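Local atomic coordinates of plastocyanin (Adiantum capillus-veneris, PDB entry 1KDJ), a protein that carries electrons from the cytochrome b6-f complex to P700 of photosystem I by means of a single bound copper ion. Residues A[3-8]-A[12-17]; A[85-88]-A[94-97]. One frame throughout, in Å; residues are numbered along the deposited sequence.

Interaction 1: residues A[3-8]-A[12-17]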
loop_
_atom_site.group_PDB
_atom_site.type_symbol
_atom_site.label_atom_id
_atom_site.label_comp_id
_atom_site.label_asym_id
_atom_site.label_seq_id
_atom_site.Cartn_x
_atom_site.Cartn_y
_atom_site.Cartn_z
ATOM N N VAL A 3 -1.759 8.679 0.807
ATOM C CA VAL A 3 -2.410 8.014 -0.321
ATOM C C VAL A 3 -3.810 7.781 0.195
ATOM O O VAL A 3 -3.994 7.457 1.371
ATOM C CB VAL A 3 -1.809 6.634 -0.690
ATOM C CG1 VAL A 3 -2.582 5.941 -1.823
ATOM C CG2 VAL A 3 -0.366 6.863 -1.188
ATOM N N GLU A 4 -4.785 8.097 -0.654
ATOM C CA GLU A 4 -6.176 7.825 -0.344
ATOM C C GLU A 4 -6.514 6.469 -0.943
ATOM O O GLU A 4 -6.176 6.127 -2.082
ATOM C CB GLU A 4 -7.037 8.916 -0.947
ATOM C CG GLU A 4 -6.847 10.189 -0.148
ATOM C CD GLU A 4 -7.764 11.341 -0.577
ATOM O OE1 GLU A 4 -8.688 11.138 -1.361
ATOM O OE2 GLU A 4 -7.529 12.449 -0.120
ATOM N N VAL A 5 -7.216 5.666 -0.161
ATOM C CA VAL A 5 -7.536 4.310 -0.553
ATOM C C VAL A 5 -9.055 4.307 -0.797
ATOM O O VAL A 5 -9.800 4.468 0.177
ATOM C CB VAL A 5 -7.159 3.357 0.596
ATOM C CG1 VAL A 5 -7.454 1.931 0.150
ATOM C CG2 VAL A 5 -5.685 3.505 0.974
ATOM N N GLY A 6 -9.453 4.134 -2.039
ATOM C CA GLY A 6 -10.871 4.112 -2.389
ATOM C C GLY A 6 -11.426 5.530 -2.443
ATOM O O GLY A 6 -10.731 6.537 -2.218
ATOM N N ASP A 7 -12.718 5.622 -2.726
ATOM C CA ASP A 7 -13.400 6.915 -2.727
ATOM C C ASP A 7 -14.844 6.741 -2.224
ATOM O O ASP A 7 -15.285 5.625 -1.931
ATOM C CB ASP A 7 -13.350 7.511 -4.162
ATOM C CG ASP A 7 -13.881 6.670 -5.292
ATOM O OD1 ASP A 7 -14.801 5.868 -5.081
ATOM O OD2 ASP A 7 -13.382 6.795 -6.401
ATOM N N GLU A 8 -15.616 7.824 -2.162
ATOM C CA GLU A 8 -17.011 7.819 -1.750
ATOM C C GLU A 8 -17.925 7.076 -2.702
ATOM O O GLU A 8 -18.973 6.602 -2.271
ATOM C CB GLU A 8 -17.586 9.209 -1.648
ATOM C CG GLU A 8 -16.937 10.212 -0.718
ATOM C CD GLU A 8 -17.017 9.954 0.769
ATOM O OE1 GLU A 8 -17.065 8.798 1.193
ATOM O OE2 GLU A 8 -17.019 10.941 1.504
ATOM N N PHE A 12 -12.457 0.913 -7.065
ATOM C CA PHE A 12 -11.366 0.163 -6.458
ATOM C C PHE A 12 -10.040 0.784 -6.958
ATOM O O PHE A 12 -9.371 0.257 -7.864
ATOM C CB PHE A 12 -11.476 -1.286 -6.885
ATOM C CG PHE A 12 -12.825 -1.973 -6.634
ATOM C CD1 PHE A 12 -13.579 -1.679 -5.515
ATOM C CD2 PHE A 12 -13.234 -2.924 -7.560
ATOM C CE1 PHE A 12 -14.768 -2.357 -5.305
ATOM C CE2 PHE A 12 -14.424 -3.593 -7.344
ATOM C CZ PHE A 12 -15.175 -3.307 -6.217
ATOM N N LYS A 13 -9.648 1.907 -6.364
ATOM C CA LYS A 13 -8.488 2.653 -6.831
ATOM C C LYS A 13 -7.767 3.267 -5.665
ATOM O O LYS A 13 -8.334 3.659 -4.645
ATOM C CB LYS A 13 -8.920 3.796 -7.771
ATOM C CG LYS A 13 -9.561 3.532 -9.131
ATOM C CD LYS A 13 -8.452 3.658 -10.151
ATOM C CE LYS A 13 -8.837 3.355 -11.606
ATOM N NZ LYS A 13 -7.609 3.089 -12.386
ATOM N N PHE A 14 -6.454 3.399 -5.855
ATOM C CA PHE A 14 -5.616 4.167 -4.941
ATOM C C PHE A 14 -5.463 5.565 -5.602
ATOM O O PHE A 14 -5.332 5.659 -6.820
ATOM C CB PHE A 14 -4.199 3.533 -4.787
ATOM C CG PHE A 14 -4.191 2.218 -3.998
ATOM C CD1 PHE A 14 -4.248 2.289 -2.616
ATOM C CD2 PHE A 14 -4.120 1.004 -4.686
ATOM C CE1 PHE A 14 -4.223 1.104 -1.882
ATOM C CE2 PHE A 14 -4.101 -0.164 -3.945
ATOM C CZ PHE A 14 -4.149 -0.096 -2.564
ATOM N N TYR A 15 -5.462 6.588 -4.783
ATOM C CA TYR A 15 -5.369 7.978 -5.201
ATOM C C TYR A 15 -4.223 8.696 -4.490
ATOM O O TYR A 15 -4.381 9.033 -3.305
ATOM C CB TYR A 15 -6.705 8.650 -4.884
ATOM C CG TYR A 15 -7.866 8.121 -5.723
ATOM C CD1 TYR A 15 -7.910 8.351 -7.079
ATOM C CD2 TYR A 15 -8.896 7.449 -5.077
ATOM C CE1 TYR A 15 -8.979 7.909 -7.810
ATOM C CE2 TYR A 15 -9.967 7.003 -5.802
ATOM C CZ TYR A 15 -9.990 7.237 -7.157
ATOM O OH TYR A 15 -11.059 6.807 -7.893
ATOM N N PRO A 16 -3.066 9.013 -5.109
ATOM C CA PRO A 16 -2.658 8.593 -6.435
ATOM C C PRO A 16 -2.197 7.139 -6.471
ATOM O O PRO A 16 -1.956 6.557 -5.410
ATOM C CB PRO A 16 -1.528 9.546 -6.846
ATOM C CG PRO A 16 -0.876 9.772 -5.511
ATOM C CD PRO A 16 -1.991 9.790 -4.458
ATOM N N ASP A 17 -2.020 6.544 -7.644
ATOM C CA ASP A 17 -1.562 5.150 -7.679
ATOM C C ASP A 17 -0.067 5.007 -7.961
ATOM O O ASP A 17 0.371 3.910 -8.279
ATOM C CB ASP A 17 -2.377 4.378 -8.729
ATOM C CG ASP A 17 -2.254 4.812 -10.181
ATOM O OD1 ASP A 17 -1.503 5.737 -10.518
ATOM O OD2 ASP A 17 -2.926 4.208 -11.007
#

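Interaction 2: residues A[85-88]-A[94-97]. With CU (copper (II) ion), chain B.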
loop_
_atom_site.group_PDB
_atom_site.type_symbol
_atom_site.label_atom_id
_atom_site.label_comp_id
_atom_site.label_asym_id
_atom_site.label_seq_id
_atom_site.Cartn_x
_atom_site.Cartn_y
_atom_site.Cartn_z
ATOM N N PHE A 85 2.232 -2.361 -4.814
ATOM C CA PHE A 85 1.372 -2.762 -3.720
ATOM C C PHE A 85 -0.026 -2.947 -4.310
ATOM O O PHE A 85 -0.363 -2.414 -5.387
ATOM C CB PHE A 85 1.343 -1.721 -2.580
ATOM C CG PHE A 85 1.001 -0.284 -2.937
ATOM C CD1 PHE A 85 -0.321 0.117 -2.937
ATOM C CD2 PHE A 85 1.999 0.613 -3.281
ATOM C CE1 PHE A 85 -0.643 1.412 -3.290
ATOM C CE2 PHE A 85 1.664 1.903 -3.631
ATOM C CZ PHE A 85 0.336 2.310 -3.641
ATOM N N TYR A 86 -0.825 -3.758 -3.620
ATOM C CA TYR A 86 -2.158 -4.089 -4.105
ATOM C C TYR A 86 -3.110 -4.262 -2.944
ATOM O O TYR A 86 -2.685 -4.291 -1.782
ATOM C CB TYR A 86 -2.099 -5.365 -4.967
ATOM C CG TYR A 86 -1.649 -6.609 -4.225
ATOM C CD1 TYR A 86 -2.591 -7.394 -3.580
ATOM C CD2 TYR A 86 -0.301 -6.954 -4.206
ATOM C CE1 TYR A 86 -2.197 -8.531 -2.907
ATOM C CE2 TYR A 86 0.089 -8.101 -3.531
ATOM C CZ TYR A 86 -0.859 -8.870 -2.893
ATOM O OH TYR A 86 -0.480 -9.991 -2.207
ATOM N N CYS A 87 -4.410 -4.281 -3.260
ATOM C CA CYS A 87 -5.412 -4.488 -2.233
ATOM C C CYS A 87 -5.797 -5.957 -2.331
ATOM O O CYS A 87 -6.153 -6.332 -3.442
ATOM C CB CYS A 87 -6.643 -3.619 -2.520
ATOM S SG CYS A 87 -8.012 -4.053 -1.429
ATOM N N THR A 88 -5.822 -6.782 -1.292
ATOM C CA THR A 88 -6.227 -8.179 -1.418
ATOM C C THR A 88 -7.655 -8.443 -1.936
ATOM O O THR A 88 -7.739 -9.067 -2.984
ATOM C CB THR A 88 -5.996 -8.817 -0.038
ATOM O OG1 THR A 88 -4.609 -8.593 0.291
ATOM C CG2 THR A 88 -6.404 -10.298 -0.016
ATOM N N ASN A 94 -7.544 -4.996 -10.467
ATOM C CA ASN A 94 -6.367 -4.168 -10.698
ATOM C C ASN A 94 -6.263 -2.976 -9.781
ATOM O O ASN A 94 -5.763 -1.907 -10.134
ATOM C CB ASN A 94 -6.334 -3.737 -12.175
ATOM C CG ASN A 94 -4.989 -3.232 -12.736
ATOM O OD1 ASN A 94 -4.351 -3.894 -13.551
ATOM N ND2 ASN A 94 -4.429 -2.056 -12.471
ATOM N N MET A 95 -6.687 -3.126 -8.534
ATOM C CA MET A 95 -6.450 -2.097 -7.542
ATOM C C MET A 95 -5.026 -2.311 -6.960
ATOM O O MET A 95 -4.737 -3.025 -5.984
ATOM C CB MET A 95 -7.493 -2.173 -6.451
ATOM C CG MET A 95 -7.354 -1.141 -5.382
ATOM S SD MET A 95 -8.720 -1.030 -4.218
ATOM C CE MET A 95 -8.162 0.258 -3.163
ATOM N N LYS A 96 -4.140 -1.570 -7.625
ATOM C CA LYS A 96 -2.719 -1.630 -7.372
ATOM C C LYS A 96 -2.095 -0.243 -7.564
ATOM O O LYS A 96 -2.717 0.641 -8.177
ATOM C CB LYS A 96 -2.089 -2.649 -8.335
ATOM C CG LYS A 96 -2.107 -2.311 -9.820
ATOM C CD LYS A 96 -1.336 -3.394 -10.569
ATOM C CE LYS A 96 -1.330 -3.195 -12.100
ATOM N NZ LYS A 96 -0.545 -2.045 -12.517
ATOM N N GLY A 97 -0.905 -0.050 -6.993
ATOM C CA GLY A 97 -0.167 1.195 -7.121
ATOM C C GLY A 97 1.333 0.894 -7.097
ATOM O O GLY A 97 1.719 -0.268 -6.889
HETATM CU CU CU B . -9.769 -2.871 -2.204
#

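Interaction 1: residues A[3-8]-A[12-17]
Glu4 and Tyr15 face each other as an antiparallel hydrogen-bonded pair: Glu4 N donates a hydrogen bond to Tyr15 O and Tyr15 N donates one to Glu4 O, both at 2.8 Å. A third backbone bond, Gly6 N to Lys13 O at 2.9 Å, prolongs the ladder past the end of strand 2-5. Gly6 has a positive phi (78°), which favours glycine here.

The side-chain hydrogen bond runs from Tyr15 OH to Asp7 OD2 (2.8 Å). It reaches the carboxylate oxygen on its anti side, 26° out of the carboxylate plane, and Asn11 ND2 also bonds to OD2, so two donors grip this oxygen. Gly6 O lies at the edge of the phenol ring, 3.5 Å from Tyr15 CD2.

On the face that carries Val5 and Phe14, opposite that of Glu4 and Tyr15, the contacts are apolar. Val5 and Phe14, a non-hydrogen-bonded pair, lie side by side, Val5 CG1 3.9 Å from Phe14 CE1. Val3 CG1 adds a looser contact to Phe14 CD1 at 4.1 Å. Val5 also touches the copper ligand His37. The arrangement is an edge beta hairpin of the plastocyanin beta sandwich, polar on one face and turned to the core on the other.

Interaction 2: residues A[85-88]-A[94-97]
The Phe85 ring lies flat over the backbone of Gly97, its own hydrogen-bonded partner in the antiparallel pair. Gly97 CA sits 3.9 Å from the centroid of the Phe85 ring and 20° off the ring normal, a CH-pi contact over the face, while Gly97 C lies nearer the rim, 3.6 Å from Phe85 CE2. CG of Phe85 is held between the backbone N and the carbonyl carbon (chi1 54°), which swings the ring across the neighbouring strand, into the space beside Gly97, which has no side chain. Replacing Phe85 by an alanine would probably open a gap above Gly97 and leave Phe14 and Phe29 without the ring they meet edge-to-face.

The strands are joined by Phe85 N to Gly97 O (3.0 Å) and Gly97 N to Phe85 O (2.9 Å). Beyond the strand ends, Cys87 N donates to Met95 O at 3.0 Å, with the carbonyl pointing almost straight at the donor, so the backbones of two copper ligands are tied together.

Their side chains then run to the metal. Cys87 SG binds copper at 2.3 Å. Met95 CG is anti to the backbone N (chi1 -179°) and the chain stays extended, leaving SD at a longer 2.9 Å from copper, as expected of a weak axial ligand. Cys87 CB packs on Met95 SD at 3.7 Å. With His37 and His90, this is the type 1 blue copper site, formed where the hairpin of strands 81-86 and 96-101 opens into the ligand loop.

In the fold
Interaction 1 comes first along the chain and closes before interaction 2 opens; their centres are about 10 Å apart. The two hairpins belong to different four-stranded sheets: strands 2-5 and 14-15 form one edge of the first, while strands 81-86 and 96-101 are the middle pair of the second. Between the sheets the contacts meet directly, Phe14 CE2 lying 3.6 Å from Met95 O and Phe12 O 3.4 Å from Met95 CB. The first hairpin therefore packs beside the methionine ligand. Interaction 2 supplies two copper ligands, while interaction 1 lines their surroundings through Val5, next to His37, and Phe12, whose stack on His90 is probably the kind of pi-pi interaction that hinders protonation of an active-site histidine.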